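PDB 1WY7: methyltransferase-like protein 5 from Pyrococcus horikoshii, which binds S-adenosyl-L-homocysteine and is probably an S-adenosylmethionine-dependent methyltransferase acting on RNA. Local coordinates for residues 10-15 with 34-39; 86-91 with 97-102. All coordinates share one frame; numbering follows the deposited sequence.

Interaction 1 of 2, residues 10-15 with 34-39; sequences IALSKL and AASELL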
loop_
_atom_site.group_PDB
_atom_site.type_symbol
_atom_site.label_atom_id
_atom_site.label_comp_id
_atom_site.label_asym_id
_atom_site.label_seq_id
_atom_site.Cartn_x
_atom_site.Cartn_y
_atom_site.Cartn_z
ATOM N N ILE A 10 11.249 -11.423 4.345
ATOM C CA ILE A 10 12.498 -11.791 3.678
ATOM C C ILE A 10 12.289 -11.908 2.173
ATOM O O ILE A 10 13.059 -11.375 1.368
ATOM C CB ILE A 10 13.018 -13.156 4.218
ATOM C CG1 ILE A 10 13.521 -12.986 5.654
ATOM C CG2 ILE A 10 14.116 -13.711 3.317
ATOM C CD1 ILE A 10 13.952 -14.300 6.315
ATOM N N ALA A 11 11.245 -12.626 1.796
ATOM C CA ALA A 11 10.943 -12.810 0.388
ATOM C C ALA A 11 10.607 -11.475 -0.291
ATOM O O ALA A 11 10.993 -11.243 -1.446
ATOM C CB ALA A 11 9.792 -13.792 0.224
ATOM N N LEU A 12 9.901 -10.599 0.422
ATOM C CA LEU A 12 9.533 -9.299 -0.137
ATOM C C LEU A 12 10.752 -8.407 -0.337
ATOM O O LEU A 12 10.788 -7.614 -1.271
ATOM C CB LEU A 12 8.511 -8.580 0.763
ATOM C CG LEU A 12 7.130 -9.234 0.839
ATOM C CD1 LEU A 12 6.229 -8.448 1.758
ATOM C CD2 LEU A 12 6.541 -9.336 -0.562
ATOM N N SER A 13 11.752 -8.552 0.531
ATOM C CA SER A 13 12.964 -7.737 0.448
ATOM C C SER A 13 13.838 -8.087 -0.751
ATOM O O SER A 13 14.738 -7.326 -1.116
ATOM C CB SER A 13 13.786 -7.889 1.726
ATOM O OG SER A 13 14.301 -9.209 1.836
ATOM N N LYS A 14 13.573 -9.234 -1.364
ATOM C CA LYS A 14 14.344 -9.675 -2.519
ATOM C C LYS A 14 13.904 -9.065 -3.845
ATOM O O LYS A 14 14.587 -9.225 -4.857
ATOM C CB LYS A 14 14.302 -11.196 -2.618
ATOM C CG LYS A 14 15.055 -11.874 -1.490
ATOM C CD LYS A 14 14.884 -13.375 -1.528
ATOM C CE LYS A 14 15.723 -14.029 -0.444
ATOM N NZ LYS A 14 15.575 -15.510 -0.477
ATOM N N LEU A 15 12.774 -8.363 -3.843
ATOM C CA LEU A 15 12.264 -7.718 -5.055
ATOM C C LEU A 15 13.119 -6.517 -5.442
ATOM O O LEU A 15 13.745 -5.887 -4.591
ATOM C CB LEU A 15 10.818 -7.244 -4.852
ATOM C CG LEU A 15 9.718 -8.292 -4.636
ATOM C CD1 LEU A 15 8.356 -7.601 -4.532
ATOM C CD2 LEU A 15 9.711 -9.269 -5.799
ATOM N N ALA A 34 7.217 -3.811 7.420
ATOM C CA ALA A 34 5.927 -3.130 7.438
ATOM C C ALA A 34 4.977 -3.810 6.457
ATOM O O ALA A 34 3.808 -4.050 6.778
ATOM C CB ALA A 34 6.100 -1.648 7.071
ATOM N N ALA A 35 5.484 -4.122 5.265
ATOM C CA ALA A 35 4.683 -4.786 4.241
ATOM C C ALA A 35 4.130 -6.107 4.768
ATOM O O ALA A 35 2.950 -6.424 4.567
ATOM C CB ALA A 35 5.528 -5.036 3.013
ATOM N N SER A 36 4.998 -6.880 5.425
ATOM C CA SER A 36 4.633 -8.169 6.025
ATOM C C SER A 36 3.531 -7.991 7.052
ATOM O O SER A 36 2.584 -8.761 7.077
ATOM C CB SER A 36 5.822 -8.811 6.757
ATOM O OG SER A 36 6.817 -9.192 5.839
ATOM N N GLU A 37 3.673 -6.995 7.922
ATOM C CA GLU A 37 2.675 -6.721 8.952
ATOM C C GLU A 37 1.309 -6.433 8.346
ATOM O O GLU A 37 0.300 -7.028 8.729
ATOM C CB GLU A 37 3.079 -5.509 9.790
ATOM C CG GLU A 37 4.200 -5.754 10.788
ATOM C CD GLU A 37 3.761 -6.554 12.021
ATOM O OE1 GLU A 37 4.579 -6.667 12.955
ATOM O OE2 GLU A 37 2.617 -7.066 12.073
ATOM N N LEU A 38 1.279 -5.506 7.399
ATOM C CA LEU A 38 0.019 -5.127 6.783
ATOM C C LEU A 38 -0.641 -6.322 6.107
ATOM O O LEU A 38 -1.827 -6.567 6.315
ATOM C CB LEU A 38 0.244 -3.983 5.772
ATOM C CG LEU A 38 -0.967 -3.479 4.967
ATOM C CD1 LEU A 38 -0.670 -2.098 4.372
ATOM C CD2 LEU A 38 -1.313 -4.484 3.862
ATOM N N LEU A 39 0.135 -7.056 5.307
ATOM C CA LEU A 39 -0.372 -8.212 4.569
ATOM C C LEU A 39 -0.804 -9.381 5.447
ATOM O O LEU A 39 -1.833 -10.005 5.194
ATOM C CB LEU A 39 0.680 -8.687 3.561
ATOM C CG LEU A 39 0.905 -7.783 2.346
ATOM C CD1 LEU A 39 2.199 -8.156 1.658
ATOM C CD2 LEU A 39 -0.267 -7.921 1.389
#
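The N-terminal helix 6-13 packs against helix 32-44, the helix that leads into the first strand of this methyltransferase fold, and within residues 10-15 and 34-39 the join rests on one leucine, Leu-12. One of its two methyls does the touching. Leu-12 CD1 lies 3.7 Å from Ala-35 CB and 4.0 Å from Leu-39 CD1, two positions one helical turn apart, so one methyl touches two successive turns of helix 32-44. The small Ala-35 lets the leucine tip come close to the helix backbone, whereas the longer Leu-39 extends a methyl of its own to meet it. The two leucine side chains cross obliquely. Ser-36, at the margin of that side, brings OG to 4.2 Å from Leu-12 CD1, a loose approach; its hydroxyl hydrogen-bonds Gly-32 O one turn back, which satisfies a polar atom in a buried place. Leu-12 CG stands anti to its carbonyl carbon (chi1 -67°), and the extended chi2 of 179° carries CD1 outward to the neighbouring helix. Tyr-65 of helix 62-69 also packs on Leu-12, while Val-62 and Leu-63 touch Ala-35, so a third helix borders the pair; strand 167-179 meets helix 32-44 through Ala-34 and Glu-37.

Interaction 2 of 2, residues 86-91 with 97-102; sequences DVLIEN and GKFKVF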
loop_
_atom_site.group_PDB
_atom_site.type_symbol
_atom_site.label_atom_id
_atom_site.label_comp_id
_atom_site.label_asym_id
_atom_site.label_seq_id
_atom_site.Cartn_x
_atom_site.Cartn_y
_atom_site.Cartn_z
ATOM N N ASP A 86 7.697 -0.550 -14.914
ATOM C CA ASP A 86 8.665 -1.451 -15.546
ATOM C C ASP A 86 9.204 -2.438 -14.509
ATOM O O ASP A 86 9.319 -3.632 -14.778
ATOM C CB ASP A 86 9.840 -0.679 -16.157
ATOM C CG ASP A 86 9.417 0.256 -17.275
ATOM O OD1 ASP A 86 8.569 -0.136 -18.107
ATOM O OD2 ASP A 86 9.948 1.389 -17.322
ATOM N N VAL A 87 9.531 -1.927 -13.330
ATOM C CA VAL A 87 10.043 -2.748 -12.234
ATOM C C VAL A 87 8.928 -3.641 -11.709
ATOM O O VAL A 87 9.140 -4.818 -11.413
ATOM C CB VAL A 87 10.560 -1.852 -11.071
ATOM C CG1 VAL A 87 11.077 -2.709 -9.917
ATOM C CG2 VAL A 87 11.656 -0.924 -11.584
ATOM N N LEU A 88 7.735 -3.059 -11.589
ATOM C CA LEU A 88 6.551 -3.765 -11.104
ATOM C C LEU A 88 6.300 -5.030 -11.926
ATOM O O LEU A 88 6.142 -6.119 -11.370
ATOM C CB LEU A 88 5.337 -2.825 -11.180
ATOM C CG LEU A 88 3.884 -3.158 -10.800
ATOM C CD1 LEU A 88 3.379 -4.367 -11.564
ATOM C CD2 LEU A 88 3.778 -3.379 -9.332
ATOM N N ILE A 89 6.269 -4.882 -13.246
ATOM C CA ILE A 89 6.013 -6.011 -14.136
ATOM C C ILE A 89 7.035 -7.123 -13.967
ATOM O O ILE A 89 6.691 -8.301 -13.964
ATOM C CB ILE A 89 6.017 -5.567 -15.605
ATOM C CG1 ILE A 89 5.071 -4.381 -15.786
ATOM C CG2 ILE A 89 5.611 -6.722 -16.501
ATOM C CD1 ILE A 89 3.689 -4.616 -15.285
ATOM N N GLU A 90 8.298 -6.745 -13.824
ATOM C CA GLU A 90 9.327 -7.750 -13.659
ATOM C C GLU A 90 9.186 -8.440 -12.305
ATOM O O GLU A 90 9.312 -9.662 -12.213
ATOM C CB GLU A 90 10.721 -7.137 -13.796
ATOM C CG GLU A 90 11.784 -8.193 -14.056
ATOM C CD GLU A 90 13.187 -7.636 -14.047
ATOM O OE1 GLU A 90 13.407 -6.595 -14.699
ATOM O OE2 GLU A 90 14.071 -8.244 -13.396
ATOM N N ASN A 91 8.912 -7.667 -11.259
ATOM C CA ASN A 91 8.761 -8.248 -9.933
ATOM C C ASN A 91 7.605 -9.249 -9.842
ATOM O O ASN A 91 7.725 -10.272 -9.168
ATOM C CB ASN A 91 8.582 -7.145 -8.883
ATOM C CG ASN A 91 9.896 -6.501 -8.483
ATOM O OD1 ASN A 91 10.937 -7.145 -8.496
ATOM N ND2 ASN A 91 9.848 -5.232 -8.101
ATOM N N GLY A 97 -0.688 -12.818 -15.596
ATOM C CA GLY A 97 -2.097 -13.051 -15.832
ATOM C C GLY A 97 -2.974 -12.868 -14.606
ATOM O O GLY A 97 -4.193 -12.870 -14.722
ATOM N N LYS A 98 -2.371 -12.705 -13.432
ATOM C CA LYS A 98 -3.145 -12.531 -12.204
ATOM C C LYS A 98 -3.171 -11.075 -11.710
ATOM O O LYS A 98 -3.807 -10.764 -10.701
ATOM C CB LYS A 98 -2.600 -13.455 -11.099
ATOM C CG LYS A 98 -2.862 -14.941 -11.346
ATOM C CD LYS A 98 -2.251 -15.842 -10.270
ATOM C CE LYS A 98 -2.844 -15.603 -8.874
ATOM N NZ LYS A 98 -4.311 -15.896 -8.770
ATOM N N PHE A 99 -2.484 -10.187 -12.423
ATOM C CA PHE A 99 -2.451 -8.778 -12.047
ATOM C C PHE A 99 -2.689 -7.856 -13.239
ATOM O O PHE A 99 -2.388 -8.201 -14.375
ATOM C CB PHE A 99 -1.111 -8.425 -11.400
ATOM C CG PHE A 99 0.051 -8.423 -12.352
ATOM C CD1 PHE A 99 0.381 -7.279 -13.065
ATOM C CD2 PHE A 99 0.818 -9.562 -12.534
ATOM C CE1 PHE A 99 1.454 -7.269 -13.939
ATOM C CE2 PHE A 99 1.895 -9.562 -13.409
ATOM C CZ PHE A 99 2.213 -8.412 -14.112
ATOM N N LYS A 100 -3.254 -6.687 -12.969
ATOM C CA LYS A 100 -3.499 -5.701 -14.008
ATOM C C LYS A 100 -2.846 -4.398 -13.587
ATOM O O LYS A 100 -2.656 -4.148 -12.398
ATOM C CB LYS A 100 -4.997 -5.492 -14.235
ATOM C CG LYS A 100 -5.703 -6.736 -14.763
ATOM C CD LYS A 100 -7.057 -6.407 -15.351
ATOM C CE LYS A 100 -7.962 -5.753 -14.326
ATOM N NZ LYS A 100 -8.300 -6.667 -13.200
ATOM N N VAL A 101 -2.497 -3.568 -14.563
ATOM C CA VAL A 101 -1.853 -2.305 -14.256
ATOM C C VAL A 101 -2.583 -1.092 -14.806
ATOM O O VAL A 101 -2.938 -1.037 -15.986
ATOM C CB VAL A 101 -0.411 -2.272 -14.777
ATOM C CG1 VAL A 101 0.266 -0.987 -14.349
ATOM C CG2 VAL A 101 0.353 -3.474 -14.230
ATOM N N PHE A 102 -2.822 -0.125 -13.926
ATOM C CA PHE A 102 -3.469 1.115 -14.322
ATOM C C PHE A 102 -2.459 2.236 -14.116
ATOM O O PHE A 102 -2.146 2.619 -12.989
ATOM C CB PHE A 102 -4.733 1.398 -13.506
ATOM C CG PHE A 102 -5.346 2.759 -13.786
ATOM C CD1 PHE A 102 -4.935 3.890 -13.077
ATOM C CD2 PHE A 102 -6.315 2.913 -14.782
ATOM C CE1 PHE A 102 -5.473 5.146 -13.347
ATOM C CE2 PHE A 102 -6.863 4.171 -15.068
ATOM C CZ PHE A 102 -6.440 5.292 -14.347
#
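Helix 86-91 and strand 99-102 run antiparallel, their axes at 178° and 10.5 Å apart at closest approach, and the CA atoms of Ile-89 and Val-101 are the nearest pair, 8.7 Å apart. That spacing is bridged by apolar side chains alone, two from the helix and two from the strand. Ile-89 CD1 is the central atom: it lies 3.7 Å from Phe-99 CE1, at the edge of the ring and near its plane, and 3.7 Å from Val-101 CG2. Ile-89 leaves the helix across the direction of the strand, but CG1 stands anti to the carbonyl carbon (chi1 -52°) and the chain then bends at chi2, which brings the terminal methyl nearer. Isoleucine suits the place because its longer branch, bent at both torsions, reaches over to the strand from a position set to one side. Leu-88 comes in more directly. Its CD1 sits 4.1 Å from Val-101 CG2, the two side chains sliding past each other in opposite directions, and 4.2 Å from Phe-99 CE1, approaching that ring obliquely. Val-101 CG2 thus meets both helix residues and also lies in the plane of the Phe-99 ring, at its edge. Phe-99 and Val-101 are two apart, so the alternation of the strand turns both to the helix, while Lys-100 between them points away and forms a salt bridge with Glu-74. The broad ring of Phe-99 spans part of the gap, and the compact, beta-branched Val-101 suits an extended backbone. Lys-100 and Phe-102 of the strand, and Lys-98 just before it, make backbone hydrogen bonds to strand 74-79. This is the returning half of a beta-alpha-beta crossover, strand 74-79, helix 82-91, strand 99-103, as in the Rossmann-like methyltransferase fold, here placing a helix over an edge strand of the sheet.

How the interactions relate
Interaction 1 and interaction 2 follow one another along the chain, with centres about 17 Å apart. Their segments still meet, through two residues outside the contacts proper: Leu-15 CD2 packs 3.6 Å from Asn-91 OD1. The same Asn-91 oxygen accepts a hydrogen bond from Lys-16 N, and its ND2 donates to Thr-60 O, so the Asn-91 amide links the helix end both to the segment after helix 6-13 and to the loop after strand 52-56. Both contacts lie near the bound S-adenosyl-L-homocysteine, the side chains of Ala-35 and Leu-88 each about 7 Å from it. Val-62, one of its binding residues, lies about 4 Å from Ala-35 and about 8 Å from Leu-88, side chain to side chain.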